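Local coordinates for glyoxalase family protein (Listeria monocytogenes, PDB 2P7M) that catalyses the hydration of the antibiotic fosfomycin, probably with a manganese cofactor, and thereby confers fosfomycin resistance, at the interface of chains A and B. Sequence-based numbering; all coordinates share one arbitrary frame. Chains: chain A/B, Glyoxalase family protein.

The interface of chains A and B. Residues chain A 5, 50, 52, 70-73; chain B 4-6.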
ATOM      1  N   LEU A   5       6.351  -6.100   5.903  1.00 39.82           N
ATOM      2  CA  LEU A   5       6.424  -4.932   5.041  1.00 37.71           C
ATOM      3  C   LEU A   5       7.797  -4.278   5.158  1.00 40.26           C
ATOM      4  O   LEU A   5       8.304  -4.077   6.260  1.00 36.37           O
ATOM      5  CB  LEU A   5       5.337  -3.935   5.439  1.00 42.00           C
ATOM      6  CG  LEU A   5       5.170  -2.694   4.566  1.00 42.63           C
ATOM      7  CD1 LEU A   5       4.825  -3.108   3.136  1.00 40.56           C
ATOM      8  CD2 LEU A   5       4.074  -1.819   5.158  1.00 47.80           C
ATOM      9  N   ALA A  50       4.148   6.257  11.659  1.00 45.90           N
ATOM     10  CA  ALA A  50       3.518   5.226  12.476  1.00 43.74           C
ATOM     11  C   ALA A  50       4.206   3.878  12.305  1.00 41.11           C
ATOM     12  O   ALA A  50       3.555   2.861  12.055  1.00 41.33           O
ATOM     13  CB  ALA A  50       2.032   5.109  12.123  1.00 48.22           C
ATOM     14  N   LEU A  52       5.909   2.807   9.918  1.00 38.87           N
ATOM     15  CA  LEU A  52       6.076   2.403   8.529  1.00 38.45           C
ATOM     16  C   LEU A  52       7.090   3.278   7.810  1.00 34.88           C
ATOM     17  O   LEU A  52       7.097   4.495   7.981  1.00 38.51           O
ATOM     18  CB  LEU A  52       4.740   2.494   7.793  1.00 44.81           C
ATOM     19  CG  LEU A  52       3.544   1.801   8.447  1.00 54.32           C
ATOM     20  CD1 LEU A  52       2.298   2.065   7.610  1.00 53.79           C
ATOM     21  CD2 LEU A  52       3.808   0.300   8.569  1.00 56.36           C
ATOM     22  N   ILE A  70      -3.398   2.950   0.337  1.00 31.23           N
ATOM     23  CA  ILE A  70      -2.908   2.547   1.646  1.00 33.02           C
ATOM     24  C   ILE A  70      -3.824   3.101   2.722  1.00 31.79           C
ATOM     25  O   ILE A  70      -4.246   4.252   2.661  1.00 29.06           O
ATOM     26  CB  ILE A  70      -1.483   3.079   1.875  1.00 37.59           C
ATOM     27  CG1 ILE A  70      -0.531   2.430   0.873  1.00 43.52           C
ATOM     28  CG2 ILE A  70      -1.029   2.780   3.293  1.00 43.88           C
ATOM     29  CD1 ILE A  70       0.738   3.204   0.671  1.00 57.58           C
ATOM     30  N   ALA A  71      -4.144   2.285   3.715  1.00 29.69           N
ATOM     31  CA  ALA A  71      -5.013   2.758   4.775  1.00 28.18           C
ATOM     32  C   ALA A  71      -4.308   2.689   6.126  1.00 29.10           C
ATOM     33  O   ALA A  71      -3.788   1.641   6.518  1.00 30.43           O
ATOM     34  CB  ALA A  71      -6.307   1.944   4.797  1.00 24.32           C
ATOM     35  N   PHE A  72      -4.278   3.818   6.829  1.00 33.19           N
ATOM     36  CA  PHE A  72      -3.646   3.872   8.139  1.00 26.71           C
ATOM     37  C   PHE A  72      -4.700   3.749   9.222  1.00 30.91           C
ATOM     38  O   PHE A  72      -5.877   4.036   8.996  1.00 29.81           O
ATOM     39  CB  PHE A  72      -2.888   5.188   8.332  1.00 28.71           C
ATOM     40  CG  PHE A  72      -1.726   5.355   7.414  1.00 33.09           C
ATOM     41  CD1 PHE A  72      -1.883   5.978   6.178  1.00 39.75           C
ATOM     42  CD2 PHE A  72      -0.469   4.877   7.771  1.00 37.31           C
ATOM     43  CE1 PHE A  72      -0.803   6.122   5.313  1.00 36.09           C
ATOM     44  CE2 PHE A  72       0.618   5.017   6.911  1.00 39.39           C
ATOM     45  CZ  PHE A  72       0.449   5.640   5.680  1.00 38.69           C
ATOM     46  N   GLN A  73      -4.271   3.333  10.404  1.00 30.57           N
ATOM     47  CA  GLN A  73      -5.189   3.166  11.514  1.00 28.89           C
ATOM     48  C   GLN A  73      -5.251   4.376  12.424  1.00 29.32           C
ATOM     49  O   GLN A  73      -4.221   4.927  12.802  1.00 33.05           O
ATOM     50  CB  GLN A  73      -4.777   1.958  12.358  1.00 38.58           C
ATOM     51  CG  GLN A  73      -5.692   1.702  13.547  1.00 39.87           C
ATOM     52  CD  GLN A  73      -6.842   0.779  13.205  1.00 42.69           C
ATOM     53  OE1 GLN A  73      -6.623  -0.358  12.791  1.00 51.75           O
ATOM     54  NE2 GLN A  73      -8.074   1.260  13.376  1.00 38.13           N
TER
ATOM     55  N   GLY B   4      -0.757   3.118  13.233  1.00 40.71           N
ATOM     56  CA  GLY B   4      -0.014   2.246  12.336  1.00 35.64           C
ATOM     57  C   GLY B   4      -0.769   1.933  11.055  1.00 36.77           C
ATOM     58  O   GLY B   4      -1.710   2.636  10.691  1.00 38.76           O
ATOM     59  N   LEU B   5      -0.357   0.869  10.372  1.00 33.60           N
ATOM     60  CA  LEU B   5      -0.993   0.456   9.123  1.00 38.51           C
ATOM     61  C   LEU B   5      -2.272  -0.330   9.380  1.00 33.25           C
ATOM     62  O   LEU B   5      -2.291  -1.236  10.214  1.00 43.09           O
ATOM     63  CB  LEU B   5      -0.030  -0.418   8.307  1.00 39.12           C
ATOM     64  CG  LEU B   5      -0.555  -1.000   6.985  1.00 37.68           C
ATOM     65  CD1 LEU B   5      -0.682   0.102   5.955  1.00 39.38           C
ATOM     66  CD2 LEU B   5       0.398  -2.072   6.478  1.00 38.51           C
ATOM     67  N   SER B   6      -3.344   0.020   8.680  1.00 30.86           N
ATOM     68  CA  SER B   6      -4.596  -0.715   8.825  1.00 31.00           C
ATOM     69  C   SER B   6      -4.616  -1.821   7.775  1.00 35.18           C
ATOM     70  O   SER B   6      -4.739  -2.995   8.109  1.00 36.23           O
ATOM     71  CB  SER B   6      -5.805   0.193   8.631  1.00 35.07           C
ATOM     72  OG  SER B   6      -6.995  -0.581   8.621  1.00 36.22           O
TER
HETATM   73  O   HOH W   1      -7.819  -1.813  10.971  1.00 35.33           O
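B:Leu5 packs against A:Leu52 at the heart of an apolar cluster. The CB at the root of B:Leu5 abuts methyl CD1 of A:Leu52 tightly, at 3.5 Å, the two side chains crossing near a right angle. With CG anti to the backbone N (chi1 177°), the isobutyl group extends its two tip methyls to separate partners: CD1 touches A:Ile70 CG2 at 3.8 Å, and CD2 meets CD2 of A:Leu5 tip to tip at 3.9 Å, a contact between equivalent residues of the two copies. A branched leucine suits this place because it can meet all three neighbours at once. Beside it, the methyl of A:Ala50 rests on B:Gly4 CA at 3.5 Å.

Strand 4-12 of chain B pairs antiparallel with strand 69-73 of chain A, B:Leu5 opposite A:Phe72 and B:Gly4 opposite A:Gln73. B:Ser6 N gives to A:Ala71 O at 2.7 Å; A:Gln73 N gives to B:Gly4 O, also at 2.7 Å and almost straight (174° at the hydrogen). Glycine suits its position, having no CB and a phi of 156°, open mainly to glycine.

On the polar side, A:Gln73 OE1, the side-chain amide oxygen, lies 2.6 Å from a water that also bonds to the hydroxyl B:Ser6 OG. Amide and hydroxyl can thus share a water, the glutamine chain bending at chi2.

Repeated by two-fold symmetry, this pairing likely contributes to joining the two chains. B:Ser6 precedes His7 and A:Ile70 follows His69, both likely manganese ligands, so it probably brings metal ligands of both chains together.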